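Local coordinates for protein alpha,alpha-trehalose-phosphate synthase (UDP-forming) (Burkholderia multivorans, PDB 5UOF) that belongs to glycosyltransferase family 20 and is built on the GT-B fold, in which two domains with Rossmann-like sheets face each other across a cleft, at residues G193-A198 / Y233-Y238; D372-V377 / A399-E404. One frame throughout, in Å; residues are numbered along the deposited sequence.

Contact 1. Residues G193-A198 / Y233-Y238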
loop_
_atom_site.group_PDB
_atom_site.type_symbol
_atom_site.label_atom_id
_atom_site.label_comp_id
_atom_site.label_asym_id
_atom_site.label_seq_id
_atom_site.Cartn_x
_atom_site.Cartn_y
_atom_site.Cartn_z
ATOM N N GLY A 193 4.916 -19.153 -9.224
ATOM C CA GLY A 193 3.670 -18.839 -9.900
ATOM C C GLY A 193 2.799 -17.922 -9.072
ATOM O O GLY A 193 2.787 -17.996 -7.839
ATOM N N PHE A 194 2.066 -17.058 -9.773
ATOM C CA PHE A 194 1.206 -16.048 -9.182
ATOM C C PHE A 194 -0.184 -16.116 -9.800
ATOM O O PHE A 194 -0.392 -16.713 -10.858
ATOM C CB PHE A 194 1.788 -14.644 -9.387
ATOM C CG PHE A 194 3.145 -14.464 -8.770
ATOM C CD1 PHE A 194 3.262 -14.065 -7.455
ATOM C CD2 PHE A 194 4.291 -14.719 -9.506
ATOM C CE1 PHE A 194 4.512 -13.915 -6.871
ATOM C CE2 PHE A 194 5.541 -14.570 -8.937
ATOM C CZ PHE A 194 5.645 -14.157 -7.616
ATOM N N GLN A 195 -1.138 -15.453 -9.144
ATOM C CA GLN A 195 -2.501 -15.441 -9.669
ATOM C C GLN A 195 -2.602 -14.622 -10.955
ATOM O O GLN A 195 -3.235 -15.058 -11.925
ATOM C CB GLN A 195 -3.479 -14.914 -8.612
ATOM C CG GLN A 195 -3.676 -15.879 -7.412
ATOM C CD GLN A 195 -4.730 -16.968 -7.659
ATOM O OE1 GLN A 195 -5.041 -17.320 -8.804
ATOM N NE2 GLN A 195 -5.298 -17.486 -6.573
ATOM N N THR A 196 -2.021 -13.414 -10.978
ATOM C CA THR A 196 -2.262 -12.495 -12.089
ATOM C C THR A 196 -0.950 -11.944 -12.629
ATOM O O THR A 196 0.090 -12.020 -11.977
ATOM C CB THR A 196 -3.152 -11.312 -11.675
ATOM O OG1 THR A 196 -2.452 -10.476 -10.743
ATOM C CG2 THR A 196 -4.463 -11.797 -11.049
ATOM N N ASP A 197 -1.024 -11.372 -13.840
ATOM C CA ASP A 197 0.151 -10.721 -14.411
ATOM C C ASP A 197 0.665 -9.612 -13.504
ATOM O O ASP A 197 1.878 -9.399 -13.414
ATOM C CB ASP A 197 -0.169 -10.157 -15.795
ATOM C CG ASP A 197 1.077 -9.729 -16.549
ATOM O OD1 ASP A 197 1.918 -10.603 -16.853
ATOM O OD2 ASP A 197 1.218 -8.524 -16.836
ATOM N N ALA A 198 -0.237 -8.906 -12.823
ATOM C CA ALA A 198 0.181 -7.827 -11.935
ATOM C C ALA A 198 1.021 -8.358 -10.783
ATOM O O ALA A 198 2.015 -7.735 -10.401
ATOM C CB ALA A 198 -1.041 -7.077 -11.410
ATOM N N TYR A 233 -0.650 -17.981 -13.248
ATOM C CA TYR A 233 -1.513 -19.149 -13.466
ATOM C C TYR A 233 -2.820 -18.882 -12.732
ATOM O O TYR A 233 -3.027 -19.391 -11.625
ATOM C CB TYR A 233 -0.879 -20.445 -12.937
ATOM C CG TYR A 233 0.562 -20.715 -13.329
ATOM C CD1 TYR A 233 1.612 -20.084 -12.678
ATOM C CD2 TYR A 233 0.878 -21.645 -14.316
ATOM C CE1 TYR A 233 2.931 -20.339 -13.025
ATOM C CE2 TYR A 233 2.192 -21.920 -14.666
ATOM C CZ TYR A 233 3.216 -21.262 -14.010
ATOM O OH TYR A 233 4.522 -21.512 -14.344
ATOM N N PRO A 234 -3.691 -18.031 -13.279
ATOM C CA PRO A 234 -4.944 -17.701 -12.574
ATOM C C PRO A 234 -5.802 -18.941 -12.341
ATOM O O PRO A 234 -6.065 -19.710 -13.263
ATOM C CB PRO A 234 -5.633 -16.707 -13.521
ATOM C CG PRO A 234 -4.950 -16.867 -14.854
ATOM C CD PRO A 234 -3.530 -17.254 -14.519
ATOM N N ILE A 235 -6.233 -19.133 -11.097
ATOM C CA ILE A 235 -7.008 -20.316 -10.724
ATOM C C ILE A 235 -8.453 -20.138 -11.174
ATOM O O ILE A 235 -9.101 -19.135 -10.843
ATOM C CB ILE A 235 -6.939 -20.560 -9.208
ATOM C CG1 ILE A 235 -5.515 -20.914 -8.782
ATOM C CG2 ILE A 235 -7.904 -21.680 -8.798
ATOM C CD1 ILE A 235 -5.396 -21.316 -7.306
ATOM N N GLY A 236 -8.976 -21.131 -11.895
ATOM C CA GLY A 236 -10.344 -21.111 -12.347
ATOM C C GLY A 236 -11.209 -22.132 -11.638
ATOM O O GLY A 236 -10.869 -22.649 -10.563
ATOM N N VAL A 237 -12.352 -22.434 -12.254
ATOM C CA VAL A 237 -13.325 -23.371 -11.706
ATOM C C VAL A 237 -13.723 -24.333 -12.816
ATOM O O VAL A 237 -13.149 -24.300 -13.910
ATOM C CB VAL A 237 -14.559 -22.645 -11.142
ATOM C CG1 VAL A 237 -14.148 -21.676 -10.038
ATOM C CG2 VAL A 237 -15.300 -21.908 -12.263
ATOM N N TYR A 238 -14.690 -25.210 -12.550
ATOM C CA TYR A 238 -15.292 -26.018 -13.610
ATOM C C TYR A 238 -16.707 -25.503 -13.829
ATOM O O TYR A 238 -17.648 -25.947 -13.159
ATOM C CB TYR A 238 -15.295 -27.510 -13.260
ATOM C CG TYR A 238 -13.916 -28.141 -13.289
ATOM C CD1 TYR A 238 -13.198 -28.228 -14.475
ATOM C CD2 TYR A 238 -13.352 -28.678 -12.141
ATOM C CE1 TYR A 238 -11.939 -28.820 -14.516
ATOM C CE2 TYR A 238 -12.098 -29.268 -12.171
ATOM C CZ TYR A 238 -11.396 -29.338 -13.362
ATOM O OH TYR A 238 -10.147 -29.935 -13.409
#
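Gln195 and Ile235 carry the side-chain half of this contact, just beyond the ends of the neighbouring parallel strands 191-194 and 226-232. The Gln195 chain starts out away from the other segment; its bend at chi2 (-85°) puts CD where the amide can turn back across. The two side chains then cross obliquely, with Gln195 OE1 taking the backbone N-H of Ile235 (OE1 to Ile235 N 3.2 Å). The donor lies in the plane of the amide carbonyl and the bond is fairly straight, 163° at the hydrogen. On the amide's other branch, Gln195 NE2 lies 3.9 Å from Ile235 CD1 and donates to His164 O.

Backbone pairing leads into this point: Tyr233 N gives a 2.7 Å bond to Phe194 O, while Phe194 also pairs with Ala231, as in a parallel ladder. The Tyr233 ring turns its edge to Gly193, Tyr233 CE1 standing 3.5 Å from Gly193 CA. Glycine suits this place because a beta carbon here would clash with Tyr233 CD1. At its far end the tyrosine hydroxyl bonds to Asp460 of helix 450-472.

Pro234 follows, its CB 3.3 Å from Gln195 O. Its nitrogen has no hydrogen to share with that carbonyl, and the next N-H along, that of Ile235, is the one taken by Gln195 OE1.

The chemistry implies a side-chain carbonyl taking the place of a backbone carbonyl as acceptor: one carboxamide accepts from Ile235 and donates to His164, a pairing that fixes which end is oxygen and which nitrogen in a buried place.

Contact 2. Residues D372-V377 / A399-E404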
loop_
_atom_site.group_PDB
_atom_site.type_symbol
_atom_site.label_atom_id
_atom_site.label_comp_id
_atom_site.label_asym_id
_atom_site.label_seq_id
_atom_site.Cartn_x
_atom_site.Cartn_y
_atom_site.Cartn_z
ATOM N N ASP A 372 -8.040 -8.968 -3.252
ATOM C CA ASP A 372 -8.221 -10.418 -3.297
ATOM C C ASP A 372 -7.315 -10.991 -4.378
ATOM O O ASP A 372 -7.287 -10.483 -5.503
ATOM C CB ASP A 372 -9.695 -10.750 -3.579
ATOM C CG ASP A 372 -10.069 -12.186 -3.218
ATOM O OD1 ASP A 372 -9.295 -13.121 -3.534
ATOM O OD2 ASP A 372 -11.164 -12.379 -2.646
ATOM N N GLY A 373 -6.564 -12.038 -4.039
ATOM C CA GLY A 373 -5.690 -12.645 -5.032
ATOM C C GLY A 373 -6.430 -13.091 -6.280
ATOM O O GLY A 373 -5.880 -13.049 -7.387
ATOM N N MET A 374 -7.668 -13.556 -6.118
ATOM C CA MET A 374 -8.442 -14.027 -7.261
ATOM C C MET A 374 -9.921 -13.782 -7.005
ATOM O O MET A 374 -10.518 -12.904 -7.632
ATOM C CB MET A 374 -8.142 -15.515 -7.533
ATOM C CG MET A 374 -8.948 -16.132 -8.690
ATOM S SD MET A 374 -8.793 -15.197 -10.232
ATOM C CE MET A 374 -7.012 -15.198 -10.493
ATOM N N ASN A 375 -10.483 -14.531 -6.048
ATOM C CA ASN A 375 -11.884 -14.573 -5.628
ATOM C C ASN A 375 -12.653 -15.581 -6.469
ATOM O O ASN A 375 -13.139 -15.269 -7.564
ATOM C CB ASN A 375 -12.586 -13.213 -5.666
ATOM C CG ASN A 375 -13.860 -13.232 -4.865
ATOM O OD1 ASN A 375 -14.819 -13.894 -5.250
ATOM N ND2 ASN A 375 -13.863 -12.561 -3.719
ATOM N N LEU A 376 -12.776 -16.800 -5.945
ATOM C CA LEU A 376 -13.503 -17.840 -6.659
ATOM C C LEU A 376 -15.014 -17.697 -6.530
ATOM O O LEU A 376 -15.745 -18.203 -7.390
ATOM C CB LEU A 376 -13.048 -19.221 -6.169
ATOM C CG LEU A 376 -11.558 -19.507 -6.423
ATOM C CD1 LEU A 376 -11.133 -20.806 -5.757
ATOM C CD2 LEU A 376 -11.244 -19.544 -7.918
ATOM N N VAL A 377 -15.505 -17.006 -5.499
ATOM C CA VAL A 377 -16.944 -16.747 -5.430
ATOM C C VAL A 377 -17.413 -15.996 -6.671
ATOM O O VAL A 377 -18.477 -16.296 -7.217
ATOM C CB VAL A 377 -17.305 -16.002 -4.128
ATOM C CG1 VAL A 377 -18.676 -15.343 -4.233
ATOM C CG2 VAL A 377 -17.268 -16.972 -2.949
ATOM N N ALA A 399 -9.892 -7.337 -7.132
ATOM C CA ALA A 399 -9.909 -8.797 -7.111
ATOM C C ALA A 399 -9.185 -9.314 -8.345
ATOM O O ALA A 399 -9.347 -8.779 -9.448
ATOM C CB ALA A 399 -11.343 -9.329 -7.078
ATOM N N GLY A 400 -8.356 -10.342 -8.153
ATOM C CA GLY A 400 -7.622 -10.897 -9.277
ATOM C C GLY A 400 -8.519 -11.315 -10.425
ATOM O O GLY A 400 -8.119 -11.242 -11.593
ATOM N N ALA A 401 -9.737 -11.760 -10.114
ATOM C CA ALA A 401 -10.653 -12.240 -11.148
ATOM C C ALA A 401 -11.107 -11.124 -12.086
ATOM O O ALA A 401 -11.595 -11.419 -13.185
ATOM C CB ALA A 401 -11.876 -12.903 -10.506
ATOM N N ALA A 402 -10.959 -9.862 -11.678
ATOM C CA ALA A 402 -11.339 -8.740 -12.535
ATOM C C ALA A 402 -10.540 -8.695 -13.831
ATOM O O ALA A 402 -11.020 -8.136 -14.823
ATOM C CB ALA A 402 -11.164 -7.415 -11.780
ATOM N N ALA A 403 -9.341 -9.277 -13.857
ATOM C CA ALA A 403 -8.566 -9.307 -15.089
ATOM C C ALA A 403 -9.198 -10.214 -16.134
ATOM O O ALA A 403 -8.911 -10.069 -17.325
ATOM C CB ALA A 403 -7.139 -9.777 -14.787
ATOM N N GLU A 404 -10.056 -11.132 -15.713
ATOM C CA GLU A 404 -10.696 -12.099 -16.600
ATOM C C GLU A 404 -12.167 -11.815 -16.835
ATOM O O GLU A 404 -12.642 -11.920 -17.973
ATOM C CB GLU A 404 -10.559 -13.516 -16.023
ATOM C CG GLU A 404 -9.134 -14.031 -15.950
ATOM C CD GLU A 404 -9.033 -15.364 -15.223
ATOM O OE1 GLU A 404 -8.847 -15.367 -13.982
ATOM O OE2 GLU A 404 -9.152 -16.409 -15.904
#
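An Asx turn at Asp372, in the loop that leads into helix 376-384, packs against the 3-10 turn 400-403 that follows strand 392-396, both belonging to the domain with the six-stranded parallel sheet. Two backbone bonds join them. Gly400 N donates to Asp372 O at 2.9 Å, within a single beta bridge between Asp372 and Ala399, and Ala401 N donates to Met374 O at 2.8 Å. Successive N-H groups at the start of the 3-10 turn thus meet carbonyls two residues apart. Both bonds are bent, at 143° and 145°.

The shape of the loop explains how those carbonyls are presented. Asp372 OD1 accepts from Met374 N (3.1 Å), on the anti side of the carboxylate and somewhat out of its plane, which closes the Asx turn. Asp372 OD2 is met from above the carboxylate plane by Asn375 ND2, at 2.9 Å, and also forms a salt bridge with Lys278. Aspartate therefore fits here because its two oxygens can serve backbone and side-chain donors together. Asparagine suits the next role: while ND2 holds Asp372, OD1 caps Ala378 N at the start of helix 376-384.

Small residues let the two segments come close. A side chain on Gly400 would run into the carbonyl of Gly373; without one, Gly400 CA makes a CA-H...O contact with Gly373 O at 3.4 Å. Met374 leaves with CG anti to the backbone N, and the bend at chi2 (54°) lays SD against Ala401. The small alanine leaves room for the sulfur beside it, Met374 SD lying 3.6 Å from Ala401 CA, while Ala401 CB lies 3.2 Å from Met374 O.

Both segments of contact 1 precede those of contact 2 in the sequence, yet the contact centres lie only about 8 Å apart, and they touch. Contact 1 sits at the ends of strands in the ten-stranded mixed sheet; contact 2 belongs to the domain of the six-stranded parallel sheet. They therefore meet where the two halves of the GT-B fold face each other. Gln195 CB packs 3.3 Å from Gly373 O, and Gln195 OE1 is 3.4 Å from Met374 CE. Lys379 of helix 376-384 bonds to Ile235 O and makes a salt bridge to Glu404, tying the second segments of both contacts; Leu376 touches Ile235. Each contact shapes loops of its own half, and these pack together at the boundary.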